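Local coordinates for organophosphorus hydrolase (Pseudomonas pseudoalcaligenes, PDB 4LE6), which hydrolyses phosphotriesters as a zinc-dependent phosphotriesterase of the metallo-beta-lactamase superfamily, at the interface of chains A and B. Coordinates in Å, arbitrary orientation; residue numbers count along the deposited sequence, not the author numbering. Chains: chain A/B, Organophosphorus hydrolase.

Contact 1: the interface of chains A and B. Residues chain A 44-46, 95, 127; chain B 26-29.
B:Gln29 lies over A:Glu46 and A:Asn95, where the N-terminal segment of chain B crosses strand ends of chain A. Both chains have the metallo-beta-lactamase fold, the alpha-beta/beta-alpha sandwich, and this patch belongs to their two-fold interface. The side chain of B:Gln29 can be followed outward. Its CB meets the carboxylate oxygen OE1 of A:Glu46 at 3.6 Å. CG packs against the amide carbon CG of A:Asn95 at 3.8 Å, and the two amide planes stand 82° apart. CD rests on the CB of A:Glu46 at 3.7 Å. The side chains of B:Gln29 and A:Glu46 run past each other in opposite directions. With CG opposite the carbonyl carbon (chi1 -73°) and an extended chain beyond it, B:Gln29 brings its NE2 to the backbone O of A:Asp44. This hydrogen bond is 2.8 Å long. The acceptor lies in the amide plane of B:Gln29, but the donor is tilted from the carbonyl plane of A:Asp44.

A:Asn95, at the end of strand 85-95, grips the same segment a little earlier. Its ND2 donates an almost straight hydrogen bond (170° at H) to the backbone O of B:Pro27 at 2.9 Å. The donor sits above that carbonyl plane, not on a lone pair. ND2 also donates to the phenol OH of A:Tyr127 at 3.1 Å. These two bonds help to fix the amide rotation. OD1 of A:Asn95 faces the methyl CB of B:Ala26, 3.3 Å away. Water 1 links OD1 back to the O of B:Pro27.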
ATOM      1  N   ASP A  44      16.592   4.866 -14.523  1.00 27.34           N
ATOM      2  CA  ASP A  44      17.729   4.018 -14.179  1.00 28.31           C
ATOM      3  C   ASP A  44      18.035   4.081 -12.685  1.00 28.04           C
ATOM      4  O   ASP A  44      18.951   3.423 -12.214  1.00 28.92           O
ATOM      5  CB  ASP A  44      18.971   4.433 -14.971  1.00 31.77           C
ATOM      6  CG  ASP A  44      18.801   4.241 -16.452  1.00 38.33           C
ATOM      7  OD1 ASP A  44      18.143   3.256 -16.840  1.00 38.92           O
ATOM      8  OD2 ASP A  44      19.316   5.080 -17.225  1.00 44.64           O
ATOM      9  N   PHE A  45      17.275   4.866 -11.933  1.00 25.55           N
ATOM     10  CA  PHE A  45      17.476   4.907 -10.488  1.00 21.97           C
ATOM     11  C   PHE A  45      16.658   3.823  -9.800  1.00 22.83           C
ATOM     12  O   PHE A  45      15.636   3.353 -10.327  1.00 24.39           O
ATOM     13  CB  PHE A  45      17.072   6.253  -9.898  1.00 20.66           C
ATOM     14  CG  PHE A  45      17.898   7.416 -10.380  1.00 21.03           C
ATOM     15  CD1 PHE A  45      18.994   7.238 -11.219  1.00 24.97           C
ATOM     16  CD2 PHE A  45      17.584   8.699  -9.973  1.00 23.99           C
ATOM     17  CE1 PHE A  45      19.747   8.326 -11.638  1.00 29.02           C
ATOM     18  CE2 PHE A  45      18.327   9.783 -10.403  1.00 27.73           C
ATOM     19  CZ  PHE A  45      19.404   9.597 -11.235  1.00 30.51           C
ATOM     20  N   GLU A  46      17.106   3.446  -8.609  1.00 19.69           N
ATOM     21  CA  GLU A  46      16.329   2.548  -7.755  1.00 19.98           C
ATOM     22  C   GLU A  46      15.936   3.258  -6.463  1.00 20.36           C
ATOM     23  O   GLU A  46      16.786   3.770  -5.725  1.00 20.57           O
ATOM     24  CB  GLU A  46      17.141   1.311  -7.436  1.00 21.52           C
ATOM     25  CG  GLU A  46      16.488   0.370  -6.455  1.00 25.85           C
ATOM     26  CD  GLU A  46      17.526  -0.498  -5.793  1.00 29.82           C
ATOM     27  OE1 GLU A  46      17.532  -1.719  -6.040  1.00 29.91           O
ATOM     28  OE2 GLU A  46      18.355   0.062  -5.047  1.00 31.07           O
ATOM     29  N   ASN A  95      19.342   4.847  -5.130  1.00 19.93           N
ATOM     30  CA  ASN A  95      20.591   4.412  -5.750  1.00 19.85           C
ATOM     31  C   ASN A  95      20.552   4.933  -7.185  1.00 19.59           C
ATOM     32  O   ASN A  95      19.760   4.450  -8.009  1.00 17.36           O
ATOM     33  CB  ASN A  95      20.681   2.876  -5.717  1.00 21.65           C
ATOM     34  CG  ASN A  95      21.982   2.347  -6.301  1.00 21.63           C
ATOM     35  OD1 ASN A  95      22.545   2.950  -7.206  1.00 20.39           O
ATOM     36  ND2 ASN A  95      22.461   1.209  -5.791  1.00 24.68           N
ATOM     37  N   TYR A 127      20.957  -3.242   1.835  1.00 19.32           N
ATOM     38  CA  TYR A 127      22.063  -2.296   1.877  1.00 21.03           C
ATOM     39  C   TYR A 127      22.640  -2.226   3.280  1.00 25.63           C
ATOM     40  O   TYR A 127      22.045  -2.736   4.217  1.00 24.75           O
ATOM     41  CB  TYR A 127      21.587  -0.910   1.448  1.00 17.09           C
ATOM     42  CG  TYR A 127      21.291  -0.812  -0.023  1.00 17.73           C
ATOM     43  CD1 TYR A 127      22.317  -0.813  -0.955  1.00 20.37           C
ATOM     44  CD2 TYR A 127      19.982  -0.753  -0.488  1.00 17.77           C
ATOM     45  CE1 TYR A 127      22.060  -0.734  -2.307  1.00 20.78           C
ATOM     46  CE2 TYR A 127      19.722  -0.666  -1.837  1.00 17.28           C
ATOM     47  CZ  TYR A 127      20.763  -0.655  -2.739  1.00 20.62           C
ATOM     48  OH  TYR A 127      20.505  -0.572  -4.084  1.00 26.78           O
TER
ATOM     49  N   ALA B  26      28.011   3.864  -6.741  1.00 32.83           N
ATOM     50  CA  ALA B  26      27.038   3.291  -5.845  1.00 29.72           C
ATOM     51  C   ALA B  26      27.224   1.788  -5.938  1.00 29.90           C
ATOM     52  O   ALA B  26      27.715   1.302  -6.950  1.00 30.02           O
ATOM     53  CB  ALA B  26      25.607   3.672  -6.266  1.00 30.05           C
ATOM     54  N   PRO B  27      26.825   1.043  -4.898  1.00 32.01           N
ATOM     55  CA  PRO B  27      26.774  -0.416  -5.022  1.00 33.82           C
ATOM     56  C   PRO B  27      25.774  -0.815  -6.100  1.00 33.37           C
ATOM     57  O   PRO B  27      24.949  -0.005  -6.519  1.00 30.37           O
ATOM     58  CB  PRO B  27      26.226  -0.878  -3.665  1.00 33.83           C
ATOM     59  CG  PRO B  27      26.385   0.272  -2.744  1.00 34.96           C
ATOM     60  CD  PRO B  27      26.316   1.504  -3.599  1.00 33.16           C
ATOM     61  N   ALA B  28      25.830  -2.068  -6.516  1.00 31.63           N
ATOM     62  CA  ALA B  28      24.882  -2.589  -7.465  1.00 28.21           C
ATOM     63  C   ALA B  28      23.478  -2.443  -6.889  1.00 25.97           C
ATOM     64  O   ALA B  28      23.281  -2.516  -5.670  1.00 26.76           O
ATOM     65  CB  ALA B  28      25.202  -4.057  -7.753  1.00 30.93           C
ATOM     66  N   GLN B  29      22.500  -2.218  -7.757  1.00 28.02           N
ATOM     67  CA  GLN B  29      21.118  -2.117  -7.326  1.00 29.54           C
ATOM     68  C   GLN B  29      20.629  -3.477  -6.869  1.00 30.14           C
ATOM     69  O   GLN B  29      20.958  -4.497  -7.465  1.00 26.25           O
ATOM     70  CB  GLN B  29      20.243  -1.605  -8.465  1.00 28.08           C
ATOM     71  CG  GLN B  29      20.460  -0.105  -8.741  1.00 29.65           C
ATOM     72  CD  GLN B  29      19.711   0.395  -9.966  1.00 32.98           C
ATOM     73  OE1 GLN B  29      18.962  -0.348 -10.594  1.00 40.79           O
ATOM     74  NE2 GLN B  29      19.916   1.658 -10.312  1.00 30.80           N
TER
HETATM   75  O   HOH W   1      24.061   1.210  -8.980  1.00 37.83           O

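Contact 2: the interface of chains A and B. Residues chain A 33, 51, 54, 86; chain B 317-319.
B:Phe317, B:Ser318 and B:Pro319 form an extended loop segment against chain A, with the backbone of B:Ser318 the most stretched of the three. The segment lies near the C-terminus of chain B. The ring of B:Phe317 turns its edge to a face of A:Tyr51. The ring centroids are 5.1 Å apart and the planes meet at 71°. CE1 of B:Phe317 stands over that face, offset toward the rim. The neighbouring CZ of B:Phe317 touches CG of A:Gln33 at 3.9 Å.

A:Gln33 bends at chi2 (57°), which turns its amide toward the loop. Its NE2 donates a hydrogen bond to the backbone O of B:Ser318 at 2.8 Å. The acceptor lies in the amide plane of A:Gln33, while the donor is tilted from the carbonyl plane. A:Gln86 reaches in from a different side with an extended chain. Its NE2 donates to the hydroxyl OG of B:Ser318 at 2.9 Å. That hydroxyl in turn donates to the backbone O of B:Pro319, in the carbonyl plane and on a lone pair. OG thus accepts one bond and gives another, which should restrict its rotation. Water 3 joins OG to OE1 of A:Gln86. Water 2 links the phenol OH of A:Tyr51 to the backbone O of B:Phe317 at 2.8 Å from the latter.

The ring of B:Pro319 packs against two tyrosines of chain A. Its CG meets CE2 of A:Tyr54 at 3.5 Å, and its CD meets the OH of A:Tyr51 at 3.3 Å. NE2 of A:Gln86 also lies over one face of the A:Tyr54 ring, near its rim. In the fold, A:Tyr51 and A:Tyr54 belong to strand 45-57, A:Gln86 lies near the start of strand 85-95, and A:Gln33 comes from the N-terminal loop before strand 37-42.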
ATOM      1  N   GLN A  33       5.201  -7.910  11.422  1.00 21.66           N
ATOM      2  CA  GLN A  33       4.867  -7.318  10.137  1.00 18.25           C
ATOM      3  C   GLN A  33       5.983  -7.569   9.110  1.00 17.61           C
ATOM      4  O   GLN A  33       7.154  -7.747   9.470  1.00 20.49           O
ATOM      5  CB  GLN A  33       4.627  -5.819  10.307  1.00 17.72           C
ATOM      6  CG  GLN A  33       4.108  -5.141   9.043  1.00 20.15           C
ATOM      7  CD  GLN A  33       2.814  -5.775   8.528  1.00 22.39           C
ATOM      8  OE1 GLN A  33       2.842  -6.809   7.866  1.00 23.15           O
ATOM      9  NE2 GLN A  33       1.679  -5.167   8.850  1.00 24.83           N
ATOM     10  N   TYR A  51      10.583   2.580   6.185  1.00 16.23           N
ATOM     11  CA  TYR A  51       9.636   2.933   7.239  1.00 20.26           C
ATOM     12  C   TYR A  51      10.377   3.143   8.546  1.00 21.26           C
ATOM     13  O   TYR A  51      11.190   2.310   8.923  1.00 22.45           O
ATOM     14  CB  TYR A  51       8.652   1.786   7.376  1.00 21.86           C
ATOM     15  CG  TYR A  51       7.506   1.963   8.334  1.00 20.54           C
ATOM     16  CD1 TYR A  51       6.549   2.962   8.150  1.00 20.35           C
ATOM     17  CD2 TYR A  51       7.335   1.083   9.402  1.00 24.14           C
ATOM     18  CE1 TYR A  51       5.470   3.087   9.034  1.00 25.11           C
ATOM     19  CE2 TYR A  51       6.253   1.204  10.272  1.00 24.48           C
ATOM     20  CZ  TYR A  51       5.334   2.200  10.081  1.00 23.93           C
ATOM     21  OH  TYR A  51       4.270   2.300  10.961  1.00 21.45           O
ATOM     22  N   TYR A  54       5.792   4.783  13.525  1.00 19.13           N
ATOM     23  CA  TYR A  54       4.672   5.718  13.560  1.00 20.93           C
ATOM     24  C   TYR A  54       4.667   6.531  14.838  1.00 26.38           C
ATOM     25  O   TYR A  54       5.289   6.160  15.830  1.00 25.51           O
ATOM     26  CB  TYR A  54       3.332   4.976  13.458  1.00 21.23           C
ATOM     27  CG  TYR A  54       3.094   4.005  14.606  1.00 20.72           C
ATOM     28  CD1 TYR A  54       2.476   4.413  15.790  1.00 19.92           C
ATOM     29  CD2 TYR A  54       3.517   2.688  14.523  1.00 21.26           C
ATOM     30  CE1 TYR A  54       2.283   3.535  16.837  1.00 21.65           C
ATOM     31  CE2 TYR A  54       3.303   1.794  15.575  1.00 23.14           C
ATOM     32  CZ  TYR A  54       2.691   2.230  16.722  1.00 23.25           C
ATOM     33  OH  TYR A  54       2.484   1.352  17.764  1.00 24.37           O
ATOM     34  N   GLN A  86      -2.654   7.999  13.838  1.00 23.46           N
ATOM     35  CA  GLN A  86      -1.416   7.253  13.679  1.00 20.05           C
ATOM     36  C   GLN A  86      -0.737   7.701  12.402  1.00 20.48           C
ATOM     37  O   GLN A  86      -1.271   7.500  11.312  1.00 21.23           O
ATOM     38  CB  GLN A  86      -1.693   5.759  13.610  1.00 19.20           C
ATOM     39  CG  GLN A  86      -0.437   4.918  13.374  1.00 19.98           C
ATOM     40  CD  GLN A  86      -0.747   3.436  13.450  1.00 22.37           C
ATOM     41  OE1 GLN A  86      -1.795   3.043  13.955  1.00 23.67           O
ATOM     42  NE2 GLN A  86       0.131   2.619  12.921  1.00 21.81           N
TER
ATOM     43  N   PHE B 317      -0.388   1.101   5.828  1.00 19.83           N
ATOM     44  CA  PHE B 317       0.641   0.239   6.380  1.00 19.50           C
ATOM     45  C   PHE B 317       0.850   0.501   7.879  1.00 19.12           C
ATOM     46  O   PHE B 317       1.017   1.654   8.305  1.00 18.94           O
ATOM     47  CB  PHE B 317       1.937   0.482   5.623  1.00 23.11           C
ATOM     48  CG  PHE B 317       3.035  -0.471   5.987  1.00 24.95           C
ATOM     49  CD1 PHE B 317       3.842  -0.236   7.083  1.00 27.92           C
ATOM     50  CD2 PHE B 317       3.272  -1.594   5.217  1.00 23.76           C
ATOM     51  CE1 PHE B 317       4.855  -1.110   7.412  1.00 25.41           C
ATOM     52  CE2 PHE B 317       4.284  -2.477   5.552  1.00 22.34           C
ATOM     53  CZ  PHE B 317       5.072  -2.233   6.650  1.00 21.50           C
ATOM     54  N   SER B 318       0.833  -0.566   8.675  1.00 18.51           N
ATOM     55  CA  SER B 318       0.971  -0.452  10.121  1.00 19.01           C
ATOM     56  C   SER B 318       1.460  -1.755  10.713  1.00 21.65           C
ATOM     57  O   SER B 318       1.059  -2.828  10.278  1.00 19.96           O
ATOM     58  CB  SER B 318      -0.382  -0.133  10.763  1.00 21.46           C
ATOM     59  OG  SER B 318      -0.281  -0.105  12.179  1.00 21.52           O
ATOM     60  N   PRO B 319       2.307  -1.673  11.738  1.00 23.58           N
ATOM     61  CA  PRO B 319       2.479  -2.911  12.502  1.00 22.43           C
ATOM     62  C   PRO B 319       1.195  -3.273  13.232  1.00 22.27           C
ATOM     63  O   PRO B 319       0.277  -2.457  13.362  1.00 20.57           O
ATOM     64  CB  PRO B 319       3.588  -2.571  13.504  1.00 23.57           C
ATOM     65  CG  PRO B 319       3.672  -1.076  13.534  1.00 26.98           C
ATOM     66  CD  PRO B 319       3.150  -0.572  12.226  1.00 24.33           C
TER
HETATM   67  O   HOH W   2       1.904   3.391  10.346  1.00 22.57           O
HETATM   68  O   HOH W   3      -3.097   0.719  12.893  1.00 51.30           O

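The C-alpha centres of contact 1 and contact 2 are about 25 Å apart. Both use strands 45-57 and 85-95 of chain A. Contact 1 takes the start of the first strand and the end of the second. Contact 2 lies farther along the first and at the start of the second. Chain B supplies its N-terminal segment to one and a loop near its C-terminus to the other. The two-fold symmetry repeats both patches with the chains exchanged. Both chain ends thus reach across to the partner, which would fit a stable dimer, although the structure alone does not prove it.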